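Local structure of prophenoloxidase b (Marsupenaeus japonicus, 3WKY) at residues Phe567-Ser570 / Pro575-Leu578. The protein is a hemolymph type 3 copper protein, a phenoloxidase precursor whose activated form probably hydroxylates monophenols and oxidises o-diphenols. Residues are numbered along the deposited sequence; the frame is centred on the assembly and turned at random.
Sequences FAFS and PRNL. Unlike the reference sequence in segment 575-578: Arg576 (reference Gln). With NAG (2-acetamido-2-deoxy-beta-D-glucopyranose), chain F.
Phe569 and Arg576 meet through carbon alone: ring atom CD1 of Phe569 lies 3.8 Å from CB of Arg576, and CE1 of Phe569 is 3.9 Å from CD of Arg576. The arginine's methylenes therefore lie obliquely against the CD1-CE1 side of the ring. CG of Arg576, anti to the backbone N (chi1 -176°), carries the chain across that side at a slant, and a bend at chi2 precedes the guanidinium. That group is tilted only 18° from the ring plane, yet it lies beyond the ring, so the small angle makes no cation-pi stack.

Polar contact between residues 567-570 and 575-578 passes through water. One molecule accepts N-H of Arg576, its oxygen 3.0 Å from that N, and more weakly N-H of Phe569, at 3.4 Å from that N. Within 575-578, Leu578 N donates to Pro575 O, closing the turn that includes the 3-10 residues Arg576 and Asn577.

The sugar attached to Asn550 lies against both segments. CB of Ala568 comes 3.6 Å from both O6 and C6 of the NAG, whereas NE of Arg576 approaches O5 of the NAG at 3.6 Å without a bond. NE is instead hydrogen-bonded to Asn550; NH1 forms a salt bridge with Glu481, and NH2 with Asp484, which also binds the sugar.

Both segments belong to the loop between strands 541-548 and 588-598 of the hemocyanin Ig-like region. Apolar methylenes against Phe569 and a charged end directed to carboxylates imply that Arg576 joins the loop, the acidic residues at and just beyond the end of strand 472-481 and the base of the glycan.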
ATOM      1  N   PHE A 567      21.105  -6.461  46.708  1.00 43.50           N
ATOM      2  CA  PHE A 567      20.575  -5.107  46.642  1.00 38.83           C
ATOM      3  C   PHE A 567      21.473  -4.133  47.399  1.00 43.72           C
ATOM      4  O   PHE A 567      21.202  -3.778  48.546  1.00 48.92           O
ATOM      5  CB  PHE A 567      19.160  -5.099  47.214  1.00 37.72           C
ATOM      6  CG  PHE A 567      18.308  -6.218  46.693  1.00 41.81           C
ATOM      7  CD1 PHE A 567      17.821  -6.184  45.397  1.00 39.69           C
ATOM      8  CD2 PHE A 567      18.020  -7.321  47.486  1.00 39.13           C
ATOM      9  CE1 PHE A 567      17.047  -7.222  44.904  1.00 39.93           C
ATOM     10  CE2 PHE A 567      17.245  -8.364  46.999  1.00 34.09           C
ATOM     11  CZ  PHE A 567      16.757  -8.313  45.705  1.00 31.65           C
ATOM     12  N   ALA A 568      22.543  -3.701  46.740  1.00 37.81           N
ATOM     13  CA  ALA A 568      23.565  -2.871  47.373  1.00 40.13           C
ATOM     14  C   ALA A 568      23.004  -1.572  47.939  1.00 44.37           C
ATOM     15  O   ALA A 568      23.185  -1.266  49.119  1.00 52.70           O
ATOM     16  CB  ALA A 568      24.688  -2.579  46.389  1.00 41.19           C
ATOM     17  N   PHE A 569      22.334  -0.801  47.093  1.00 34.82           N
ATOM     18  CA  PHE A 569      21.806   0.489  47.518  1.00 31.86           C
ATOM     19  C   PHE A 569      20.289   0.432  47.654  1.00 40.29           C
ATOM     20  O   PHE A 569      19.606  -0.229  46.869  1.00 37.82           O
ATOM     21  CB  PHE A 569      22.264   1.597  46.569  1.00 29.44           C
ATOM     22  CG  PHE A 569      23.713   1.974  46.747  1.00 29.36           C
ATOM     23  CD1 PHE A 569      24.724   1.094  46.380  1.00 33.13           C
ATOM     24  CD2 PHE A 569      24.059   3.194  47.301  1.00 32.06           C
ATOM     25  CE1 PHE A 569      26.063   1.428  46.559  1.00 40.15           C
ATOM     26  CE2 PHE A 569      25.397   3.538  47.480  1.00 38.07           C
ATOM     27  CZ  PHE A 569      26.396   2.652  47.110  1.00 34.84           C
ATOM     28  N   SER A 570      19.775   1.108  48.675  1.00 32.38           N
ATOM     29  CA  SER A 570      18.367   1.012  49.024  1.00 32.25           C
ATOM     30  C   SER A 570      17.630   2.283  48.628  1.00 27.81           C
ATOM     31  O   SER A 570      18.247   3.276  48.226  1.00 29.68           O
ATOM     32  CB  SER A 570      18.218   0.769  50.528  1.00 38.69           C
ATOM     33  OG  SER A 570      18.702   1.878  51.262  1.00 36.47           O
ATOM     34  N   PRO A 575      21.066   1.781  39.743  1.00 16.98           N
ATOM     35  CA  PRO A 575      21.683   0.540  40.243  1.00 19.73           C
ATOM     36  C   PRO A 575      23.208   0.598  40.243  1.00 23.21           C
ATOM     37  O   PRO A 575      23.811   0.877  39.201  1.00 19.37           O
ATOM     38  CB  PRO A 575      21.211  -0.516  39.239  1.00 23.18           C
ATOM     39  CG  PRO A 575      19.935   0.033  38.698  1.00 22.35           C
ATOM     40  CD  PRO A 575      20.156   1.525  38.609  1.00 18.21           C
ATOM     41  N   ARG A 576      23.831   0.332  41.391  1.00 21.92           N
ATOM     42  CA  ARG A 576      25.288   0.387  41.457  1.00 21.50           C
ATOM     43  C   ARG A 576      25.901  -0.569  40.442  1.00 18.78           C
ATOM     44  O   ARG A 576      26.924  -0.254  39.825  1.00 21.99           O
ATOM     45  CB  ARG A 576      25.819   0.082  42.874  1.00 23.08           C
ATOM     46  CG  ARG A 576      27.347   0.239  42.971  1.00 28.07           C
ATOM     47  CD  ARG A 576      27.997  -0.706  44.003  1.00 37.82           C
ATOM     48  NE  ARG A 576      29.422  -0.914  43.722  1.00 37.82           N
ATOM     49  CZ  ARG A 576      29.895  -1.835  42.877  1.00 43.23           C
ATOM     50  NH1 ARG A 576      29.059  -2.644  42.231  1.00 33.37           N
ATOM     51  NH2 ARG A 576      31.205  -1.952  42.675  1.00 33.56           N
ATOM     52  N   ASN A 577      25.260  -1.719  40.241  1.00 18.73           N
ATOM     53  CA  ASN A 577      25.807  -2.719  39.326  1.00 23.87           C
ATOM     54  C   ASN A 577      25.763  -2.287  37.857  1.00 18.79           C
ATOM     55  O   ASN A 577      26.486  -2.849  37.018  1.00 19.85           O
ATOM     56  CB  ASN A 577      25.144  -4.086  39.523  1.00 19.14           C
ATOM     57  CG  ASN A 577      23.710  -4.127  39.008  1.00 22.53           C
ATOM     58  OD1 ASN A 577      22.815  -3.540  39.606  1.00 22.29           O
ATOM     59  ND2 ASN A 577      23.491  -4.831  37.899  1.00 20.00           N
ATOM     60  N   LEU A 578      24.939  -1.281  37.554  1.00 17.97           N
ATOM     61  CA  LEU A 578      24.878  -0.723  36.188  1.00 17.33           C
ATOM     62  C   LEU A 578      25.499   0.663  36.114  1.00 19.91           C
ATOM     63  O   LEU A 578      25.232   1.435  35.192  1.00 18.10           O
ATOM     64  CB  LEU A 578      23.429  -0.682  35.663  1.00 17.20           C
ATOM     65  CG  LEU A 578      22.672  -2.010  35.655  1.00 16.47           C
ATOM     66  CD1 LEU A 578      21.253  -1.804  35.084  1.00 18.19           C
ATOM     67  CD2 LEU A 578      23.414  -3.094  34.857  1.00 17.49           C
TER
HETATM   68  C1  NAG F 704      30.840  -0.361  47.233  1.00 41.01           C
HETATM   69  C2  NAG F 704      31.719  -0.910  48.360  1.00 50.40           C
HETATM   70  C3  NAG F 704      31.913  -2.409  48.169  1.00 47.97           C
HETATM   71  C4  NAG F 704      30.555  -3.096  48.135  1.00 50.44           C
HETATM   72  C5  NAG F 704      29.608  -2.419  47.148  1.00 49.65           C
HETATM   73  C6  NAG F 704      28.190  -2.942  47.348  1.00 46.12           C
HETATM   74  C7  NAG F 704      33.352   0.414  49.579  1.00 57.44           C
HETATM   75  C8  NAG F 704      34.823   0.617  49.802  1.00 45.99           C
HETATM   76  N2  NAG F 704      32.995  -0.216  48.457  1.00 52.02           N
HETATM   77  O3  NAG F 704      32.678  -2.945  49.223  1.00 47.73           O
HETATM   78  O4  NAG F 704      30.715  -4.451  47.775  1.00 55.76           O
HETATM   79  O5  NAG F 704      29.583  -1.012  47.314  1.00 50.97           O
HETATM   80  O6  NAG F 704      27.620  -2.278  48.454  1.00 54.48           O
HETATM   81  O7  NAG F 704      32.536   0.819  50.409  1.00 52.65           O
HETATM   82  O   HOH W   1      22.185  -0.714  43.668  1.00 31.22           O